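Long-range contacts in Maltose/maltodextrin transport permease homologue (Bdellovibrio bacteriovorus HD100, PDB 6FFL), which probably binds maltose and maltodextrins for uptake, this chain being the MalE-like solute-binding domain fused to the MalF permease and seen here holding maltotriose: residues I7-M11 and T42-S48; I108-V112 and V309-N313. All blocks are in the same frame, centred on the assembly; numbering follows the deposited sequence. Where two conformers were deposited one is given.

Contact 1 of 2, residues I7-M11 and T42-S48; sequences IWHQM and TEELRSS. With GLC (alpha-D-glucopyranose), chain B; GLC (alpha-D-glucopyranose), chain C.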
ATOM      1  N   ILE A   7      -6.216  -4.019 -19.063  0.55 18.43           N
ATOM      2  CA  ILE A   7      -5.866  -4.125 -17.651  0.55 16.47           C
ATOM      3  C   ILE A   7      -5.896  -2.724 -17.051  0.55 14.96           C
ATOM      4  O   ILE A   7      -5.215  -1.817 -17.546  0.55 17.33           O
ATOM      5  CB  ILE A   7      -4.495  -4.786 -17.432  0.55 18.02           C
ATOM      6  CG1 ILE A   7      -4.088  -4.687 -15.958  0.55 25.59           C
ATOM      7  CG2 ILE A   7      -3.439  -4.172 -18.343  0.55 17.77           C
ATOM      8  CD1 ILE A   7      -2.653  -5.092 -15.689  0.55 27.69           C
ATOM      9  N   TRP A   8      -6.703  -2.539 -16.011  1.00 14.79           N
ATOM     10  CA  TRP A   8      -6.681  -1.308 -15.220  1.00 14.06           C
ATOM     11  C   TRP A   8      -5.889  -1.589 -13.952  1.00 12.99           C
ATOM     12  O   TRP A   8      -6.149  -2.585 -13.268  1.00 15.52           O
ATOM     13  CB  TRP A   8      -8.084  -0.826 -14.848  1.00 16.72           C
ATOM     14  CG  TRP A   8      -8.917  -0.361 -15.982  1.00 14.39           C
ATOM     15  CD1 TRP A   8      -8.595  -0.363 -17.314  1.00 16.55           C
ATOM     16  CD2 TRP A   8     -10.258   0.134 -15.891  1.00 17.39           C
ATOM     17  NE1 TRP A   8      -9.663   0.107 -18.059  1.00 17.64           N
ATOM     18  CE2 TRP A   8     -10.688   0.428 -17.205  1.00 22.46           C
ATOM     19  CE3 TRP A   8     -11.130   0.374 -14.821  1.00 17.74           C
ATOM     20  CZ2 TRP A   8     -11.953   0.948 -17.478  1.00 22.97           C
ATOM     21  CZ3 TRP A   8     -12.394   0.891 -15.097  1.00 19.80           C
ATOM     22  CH2 TRP A   8     -12.787   1.168 -16.415  1.00 21.91           C
ATOM     23  N   HIS A   9      -4.938  -0.714 -13.632  1.00 12.67           N
ATOM     24  CA  HIS A   9      -4.050  -0.943 -12.497  1.00 14.39           C
ATOM     25  C   HIS A   9      -3.740   0.380 -11.813  1.00 13.87           C
ATOM     26  O   HIS A   9      -4.021   1.460 -12.345  1.00 13.30           O
ATOM     27  CB  HIS A   9      -2.756  -1.602 -12.953  1.00 13.09           C
ATOM     28  CG  HIS A   9      -1.969  -0.737 -13.884  1.00 15.62           C
ATOM     29  ND1 HIS A   9      -1.132   0.260 -13.432  1.00 16.12           N
ATOM     30  CD2 HIS A   9      -1.951  -0.666 -15.235  1.00 16.13           C
ATOM     31  CE1 HIS A   9      -0.601   0.885 -14.469  1.00 16.10           C
ATOM     32  NE2 HIS A   9      -1.077   0.340 -15.574  1.00 15.55           N
ATOM     33  N   GLN A  10      -3.114   0.295 -10.635  1.00 12.87           N
ATOM     34  CA  GLN A  10      -2.719   1.480  -9.882  1.00 14.71           C
ATOM     35  C   GLN A  10      -1.203   1.515  -9.649  1.00 14.21           C
ATOM     36  O   GLN A  10      -0.723   1.986  -8.610  1.00 13.25           O
ATOM     37  CB  GLN A  10      -3.495   1.578  -8.559  1.00 12.32           C
ATOM     38  CG  GLN A  10      -3.640   0.276  -7.741  1.00 10.92           C
ATOM     39  CD  GLN A  10      -2.310  -0.184  -7.177  1.00 11.73           C
ATOM     40  OE1 GLN A  10      -1.570  -0.933  -7.834  1.00 13.46           O
ATOM     41  NE2 GLN A  10      -1.981   0.280  -5.968  1.00 13.45           N
ATOM     42  N   MET A  11      -0.428   1.052 -10.636  1.00 15.27           N
ATOM     43  CA  MET A  11       1.025   0.943 -10.497  1.00 16.57           C
ATOM     44  C   MET A  11       1.726   2.288 -10.649  1.00 16.17           C
ATOM     45  O   MET A  11       1.549   2.986 -11.653  1.00 18.24           O
ATOM     46  CB  MET A  11       1.598  -0.025 -11.536  1.00 12.87           C
ATOM     47  CG  MET A  11       1.168  -1.460 -11.346  1.00 13.87           C
ATOM     48  SD  MET A  11       2.134  -2.532 -12.433  1.00 18.09           S
ATOM     49  CE  MET A  11       1.185  -4.048 -12.297  1.00 16.97           C
ATOM     50  N   THR A  42      -5.150   4.420  -6.770  1.00 14.28           N
ATOM     51  CA  THR A  42      -5.789   3.353  -5.998  1.00 15.35           C
ATOM     52  C   THR A  42      -7.270   3.580  -5.692  1.00 17.62           C
ATOM     53  O   THR A  42      -8.103   2.705  -5.954  1.00 13.50           O
ATOM     54  CB  THR A  42      -5.011   3.156  -4.690  1.00 18.01           C
ATOM     55  OG1 THR A  42      -3.738   2.577  -4.996  1.00 15.61           O
ATOM     56  CG2 THR A  42      -5.770   2.234  -3.726  1.00 15.27           C
ATOM     57  N   GLU A  43      -7.617   4.744  -5.128  1.00 15.05           N
ATOM     58  CA  GLU A  43      -9.019   5.015  -4.800  1.00 14.04           C
ATOM     59  C   GLU A  43      -9.884   5.052  -6.052  1.00 16.79           C
ATOM     60  O   GLU A  43     -10.968   4.455  -6.095  1.00 17.66           O
ATOM     61  CB  GLU A  43      -9.129   6.332  -4.022  1.00 14.17           C
ATOM     62  CG  GLU A  43      -8.177   6.410  -2.853  1.00 15.28           C
ATOM     63  CD  GLU A  43      -8.419   5.297  -1.852  1.00 18.81           C
ATOM     64  OE1 GLU A  43      -7.444   4.643  -1.441  1.00 17.32           O
ATOM     65  OE2 GLU A  43      -9.590   5.089  -1.467  1.00 20.40           O
ATOM     66  N   GLU A  44      -9.430   5.770  -7.085  1.00 14.16           N
ATOM     67  CA  GLU A  44     -10.221   5.872  -8.309  1.00 18.31           C
ATOM     68  C   GLU A  44     -10.290   4.543  -9.051  1.00 20.21           C
ATOM     69  O   GLU A  44     -11.292   4.256  -9.721  1.00 20.84           O
ATOM     70  CB  GLU A  44      -9.638   6.961  -9.212  1.00 21.38           C
ATOM     71  CG  GLU A  44     -10.360   7.142 -10.540  1.00 27.32           C
ATOM     72  CD  GLU A  44      -9.651   8.134 -11.455  1.00 43.27           C
ATOM     73  OE1 GLU A  44      -8.831   8.935 -10.951  1.00 36.57           O
ATOM     74  OE2 GLU A  44      -9.911   8.110 -12.679  1.00 45.13           O
ATOM     75  N   LEU A  45      -9.236   3.729  -8.967  1.00 14.62           N
ATOM     76  CA  LEU A  45      -9.288   2.404  -9.576  1.00 17.66           C
ATOM     77  C   LEU A  45     -10.414   1.573  -8.972  1.00 16.31           C
ATOM     78  O   LEU A  45     -11.197   0.937  -9.696  1.00 16.80           O
ATOM     79  CB  LEU A  45      -7.944   1.698  -9.404  1.00 16.24           C
ATOM     80  CG  LEU A  45      -7.950   0.248  -9.896  1.00 22.98           C
ATOM     81  CD1 LEU A  45      -7.915   0.179 -11.427  1.00 19.10           C
ATOM     82  CD2 LEU A  45      -6.794  -0.492  -9.312  1.00 27.55           C
ATOM     83  N   ARG A  46     -10.520   1.578  -7.642  1.00 14.64           N
ATOM     84  CA  ARG A  46     -11.596   0.838  -6.991  1.00 14.96           C
ATOM     85  C   ARG A  46     -12.957   1.343  -7.444  1.00 19.85           C
ATOM     86  O   ARG A  46     -13.809   0.558  -7.873  1.00 19.92           O
ATOM     87  CB  ARG A  46     -11.472   0.934  -5.469  1.00 16.08           C
ATOM     88  CG  ARG A  46     -12.615   0.227  -4.724  1.00 17.97           C
ATOM     89  CD  ARG A  46     -12.578   0.527  -3.235  1.00 16.71           C
ATOM     90  NE  ARG A  46     -12.875   1.933  -2.963  1.00 17.95           N
ATOM     91  CZ  ARG A  46     -11.966   2.841  -2.615  1.00 19.56           C
ATOM     92  NH1 ARG A  46     -10.685   2.504  -2.500  1.00 15.14           N
ATOM     93  NH2 ARG A  46     -12.345   4.088  -2.372  1.00 20.14           N
ATOM     94  N   SER A  47     -13.186   2.655  -7.354  1.00 17.07           N
ATOM     95  CA  SER A  47     -14.522   3.164  -7.636  1.00 17.72           C
ATOM     96  C   SER A  47     -14.857   3.054  -9.124  1.00 19.19           C
ATOM     97  O   SER A  47     -15.999   2.746  -9.484  1.00 19.56           O
ATOM     98  CB  SER A  47     -14.646   4.605  -7.133  1.00 18.86           C
ATOM     99  OG  SER A  47     -13.822   5.478  -7.875  1.00 25.88           O
ATOM    100  N   SER A  48     -13.877   3.271 -10.006  1.00 15.23           N
ATOM    101  CA  SER A  48     -14.165   3.204 -11.440  1.00 16.52           C
ATOM    102  C   SER A  48     -14.360   1.759 -11.910  1.00 17.94           C
ATOM    103  O   SER A  48     -15.219   1.492 -12.762  1.00 19.67           O
ATOM    104  CB  SER A  48     -13.065   3.927 -12.235  1.00 26.19           C
ATOM    105  OG  SER A  48     -11.871   3.168 -12.347  1.00 24.55           O
TER
HETATM  106  C1  GLC B   1       1.446   4.206  -6.077  1.00 22.37           C
HETATM  107  C2  GLC B   1       1.542   2.702  -5.794  1.00 16.36           C
HETATM  108  C3  GLC B   1       0.431   2.244  -4.860  1.00 19.78           C
HETATM  109  C4  GLC B   1       0.355   3.129  -3.614  1.00 20.13           C
HETATM  110  C5  GLC B   1       0.274   4.608  -4.015  1.00 19.02           C
HETATM  111  C6  GLC B   1       0.334   5.520  -2.791  1.00 28.57           C
HETATM  112  O1  GLC B   1       0.281   4.466  -6.862  1.00 26.13           O
HETATM  113  O2  GLC B   1       1.411   1.958  -7.008  1.00 17.97           O
HETATM  114  O3  GLC B   1       0.657   0.860  -4.517  1.00 16.06           O
HETATM  115  O4  GLC B   1      -0.808   2.726  -2.863  1.00 15.10           O
HETATM  116  O5  GLC B   1       1.377   4.964  -4.855  1.00 23.82           O
HETATM  117  O6  GLC B   1       0.101   6.883  -3.175  1.00 27.69           O
HETATM  118  C1  GLC C   3      -4.754   1.314   1.210  1.00 10.47           C
HETATM  119  C2  GLC C   3      -5.907   0.388   0.818  1.00 10.75           C
HETATM  120  C3  GLC C   3      -7.059   1.223   0.248  1.00 10.70           C
HETATM  121  C4  GLC C   3      -7.489   2.273   1.258  1.00 10.69           C
HETATM  122  C5  GLC C   3      -6.286   3.140   1.660  1.00  9.40           C
HETATM  123  C6  GLC C   3      -6.660   4.052   2.823  1.00 11.77           C
HETATM  124  O2  GLC C   3      -5.472  -0.603  -0.134  1.00 13.05           O
HETATM  125  O3  GLC C   3      -8.188   0.371  -0.046  1.00 11.62           O
HETATM  126  O4  GLC C   3      -8.507   3.097   0.670  1.00 12.36           O
HETATM  127  O5  GLC C   3      -5.238   2.289   2.138  1.00 12.56           O
HETATM  128  O6  GLC C   3      -5.656   5.062   3.059  1.00 12.72           O

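Contact 2 of 2, residues I108-V112 and V309-N313; sequences IGDAV and VLPSN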
ATOM      1  N   ILE A 108      -4.616 -12.881  -7.332  1.00 14.30           N
ATOM      2  CA  ILE A 108      -3.258 -13.403  -7.200  1.00 12.96           C
ATOM      3  C   ILE A 108      -2.276 -12.261  -7.431  1.00 15.20           C
ATOM      4  O   ILE A 108      -2.300 -11.609  -8.485  1.00 15.13           O
ATOM      5  CB  ILE A 108      -2.970 -14.580  -8.153  1.00 15.65           C
ATOM      6  CG1 ILE A 108      -1.488 -14.935  -8.085  1.00 20.65           C
ATOM      7  CG2 ILE A 108      -3.376 -14.261  -9.598  1.00 15.23           C
ATOM      8  CD1 ILE A 108      -1.123 -15.643  -6.798  1.00 25.44           C
ATOM      9  N   GLY A 109      -1.413 -12.026  -6.445  1.00 12.18           N
ATOM     10  CA  GLY A 109      -0.420 -10.980  -6.541  1.00 11.65           C
ATOM     11  C   GLY A 109       0.912 -11.480  -7.066  1.00 12.95           C
ATOM     12  O   GLY A 109       1.242 -12.659  -6.950  1.00 16.00           O
ATOM     13  N   ASP A 110       1.669 -10.547  -7.651  1.00 12.61           N
ATOM     14  CA  ASP A 110       2.977 -10.856  -8.203  1.00 13.93           C
ATOM     15  C   ASP A 110       4.106 -10.593  -7.218  1.00 16.88           C
ATOM     16  O   ASP A 110       5.253 -10.958  -7.497  1.00 15.85           O
ATOM     17  CB  ASP A 110       3.205 -10.065  -9.502  1.00 15.08           C
ATOM     18  CG  ASP A 110       2.930  -8.566  -9.359  1.00 21.23           C
ATOM     19  OD1 ASP A 110       2.221  -8.143  -8.417  1.00 16.24           O
ATOM     20  OD2 ASP A 110       3.421  -7.801 -10.224  1.00 23.12           O
ATOM     21  N   ALA A 111       3.805  -9.988  -6.072  1.00 13.14           N
ATOM     22  CA  ALA A 111       4.817  -9.699  -5.069  1.00 14.69           C
ATOM     23  C   ALA A 111       4.158  -9.761  -3.701  1.00 15.61           C
ATOM     24  O   ALA A 111       2.942  -9.908  -3.578  1.00 17.24           O
ATOM     25  CB  ALA A 111       5.476  -8.329  -5.310  1.00 15.62           C
ATOM     26  N   VAL A 112       4.967  -9.667  -2.663  1.00 13.70           N
ATOM     27  CA  VAL A 112       4.459  -9.594  -1.301  1.00 10.52           C
ATOM     28  C   VAL A 112       5.110  -8.392  -0.636  1.00 12.59           C
ATOM     29  O   VAL A 112       6.309  -8.146  -0.808  1.00 14.87           O
ATOM     30  CB  VAL A 112       4.730 -10.901  -0.520  1.00 13.99           C
ATOM     31  CG1 VAL A 112       4.479 -10.732   0.966  1.00 16.60           C
ATOM     32  CG2 VAL A 112       3.846 -12.034  -1.080  1.00 18.26           C
ATOM     33  N   VAL A 309      11.275  -5.521  -5.288  1.00 14.37           N
ATOM     34  CA  VAL A 309      10.267  -6.077  -4.389  1.00 15.74           C
ATOM     35  C   VAL A 309      10.379  -7.598  -4.301  1.00 17.37           C
ATOM     36  O   VAL A 309      11.034  -8.240  -5.131  1.00 17.39           O
ATOM     37  CB  VAL A 309       8.849  -5.653  -4.826  1.00 16.25           C
ATOM     38  CG1 VAL A 309       8.707  -4.129  -4.727  1.00 15.90           C
ATOM     39  CG2 VAL A 309       8.545  -6.132  -6.240  1.00 16.58           C
ATOM     40  N   LEU A 310       9.726  -8.176  -3.294  1.00 13.93           N
ATOM     41  CA  LEU A 310       9.811  -9.608  -3.011  1.00 14.59           C
ATOM     42  C   LEU A 310       8.793 -10.388  -3.844  1.00 13.97           C
ATOM     43  O   LEU A 310       7.588 -10.137  -3.717  1.00 13.70           O
ATOM     44  CB  LEU A 310       9.551  -9.855  -1.530  1.00 14.65           C
ATOM     45  CG  LEU A 310       9.622 -11.295  -1.025  1.00 16.01           C
ATOM     46  CD1 LEU A 310      11.047 -11.816  -1.092  1.00 17.46           C
ATOM     47  CD2 LEU A 310       9.046 -11.371   0.394  1.00 14.60           C
ATOM     48  N   PRO A 311       9.209 -11.366  -4.650  1.00 13.89           N
ATOM     49  CA  PRO A 311       8.233 -12.168  -5.405  1.00 13.27           C
ATOM     50  C   PRO A 311       7.240 -12.876  -4.497  1.00 15.20           C
ATOM     51  O   PRO A 311       7.547 -13.252  -3.364  1.00 15.37           O
ATOM     52  CB  PRO A 311       9.108 -13.197  -6.145  1.00 15.05           C
ATOM     53  CG  PRO A 311      10.422 -12.480  -6.320  1.00 18.19           C
ATOM     54  CD  PRO A 311      10.595 -11.697  -5.033  1.00 14.01           C
ATOM     55  N   SER A 312       6.048 -13.108  -5.040  1.00 13.26           N
ATOM     56  CA  SER A 312       5.073 -13.942  -4.356  1.00 15.32           C
ATOM     57  C   SER A 312       5.335 -15.428  -4.571  1.00 13.47           C
ATOM     58  O   SER A 312       4.963 -16.248  -3.725  1.00 17.22           O
ATOM     59  CB  SER A 312       3.670 -13.590  -4.841  1.00 16.18           C
ATOM     60  OG  SER A 312       3.580 -13.758  -6.240  1.00 15.88           O
ATOM     61  N   ASN A 313       5.943 -15.800  -5.699  1.00 15.42           N
ATOM     62  CA  ASN A 313       6.223 -17.203  -5.964  1.00 16.86           C
ATOM     63  C   ASN A 313       7.383 -17.668  -5.085  1.00 15.18           C
ATOM     64  O   ASN A 313       8.423 -17.011  -5.020  1.00 16.96           O
ATOM     65  CB  ASN A 313       6.547 -17.405  -7.442  1.00 17.45           C
ATOM     66  CG  ASN A 313       6.871 -18.845  -7.769  1.00 18.31           C
ATOM     67  OD1 ASN A 313       7.957 -19.327  -7.465  1.00 18.86           O
ATOM     68  ND2 ASN A 313       5.915 -19.548  -8.384  1.00 17.12           N
TER
HETATM   69  O   HOH W   1       8.590  -6.618  -1.008  1.00 13.53           O

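Contact 1 of 2, residues I7-M11 and T42-S48
A strand-to-helix contact at the sugar site joins the end of strand 4-9 in the N-terminal lobe of this periplasmic-binding-protein fold to the first turns of helix 42-54. Their short axes pass 9.1 Å apart. Leu45 fills the gap: its CD1 lies 3.6 Å from Trp8 CB, and its CD2 lies 3.6 Å from Gln10 CG. Farther along the helix, Ser48 OG meets Trp8 CZ3 at 3.6 Å, while the indole also makes a cation-pi contact with Arg40. At the pocket end the packing turns polar. Gln10 NE2 donates to Thr42 OG1 over 3.1 Å and, weakly, to O3 of the chain B glucose, also at 3.1 Å; the same sugar's O2 donates to Gln10 O at 2.7 Å. On the helix, Glu43 OE1 accepts from O4 of the chain C glucose at 2.8 Å, and Glu43 OE2 pairs with Arg46 NH1 at 3.0 Å. The hydrogen bond to Thr42 thus ties Gln10 to the helix that presents Glu43, so strand end and helix start serve one ligand.

Contact 2 of 2, residues I108-V112 and V309-N313
The side chain of Ser312 supplies the shortest link, its OG donating to Gly109 O over 2.7 Å. Close behind comes a backbone hydrogen bond from Val112 N to Leu310 O at 2.9 Å. Between them Ser312 N reaches Asp110 O at 3.4 Å, a weak bond. A water extends the pairing, donating to Val112 O at 2.8 Å and accepting from Leu310 N at 3.0 Å, so that it stands between two backbone groups that do not meet directly. The Val112 bond and the non-hydrogen-bonded pair of Ala111 and Pro311, CA atoms 4.2 Å apart, make a small, irregular antiparallel ladder between 111-112 and 310-311, and the Ser312 bonds continue the pairing beyond it. Segment 108-112 carries the chain from the sheet of strand 104-109 towards that of strand 116-121, and the ladder is consistent with the hinge region of a two-lobed binding protein; 196 residues intervene, and the later segment follows helix 297-307. Ala111 comes close to the opposing backbone, its CA 3.1 Å from Leu310 O, and its CB touches Val309 CG2 at 3.9 Å. Val112 CB lies 4.4 Å from Leu310 CD2, and Val112 CG2 lies 4.1 Å from Ser312 CB. Farther out, Pro311 packs on Gln300 and Ala304 of helix 297-307, and Leu310 on Val322 of helix 320-323. The carboxylate of Asp110, whose CA-to-CB bond points away from 309-313, is hydrogen-bonded to Tyr63 OH.

The two contacts show one mixed sheet, holding strands 4-9 and 104-109, at two tasks: contact 1 lines the pocket, while contact 2 lies on the connection leaving that sheet for the second lobe. Their centres lie 19 Å apart and their nearest atoms about 5 Å apart, without touching. Tyr63 bridges the interval: its side chain touches Gln10 and Met11 of contact 1, and its hydroxyl bonds to Asp110 of contact 2. Contact 1 reaches the maltotriose directly, contributing five pocket residues, whereas in contact 2 the side chain of Val309 remains about 9 Å from a bound glucose. Along the chain, contact 1 spans 30 residues and is complete before contact 2, which spans 196, opens.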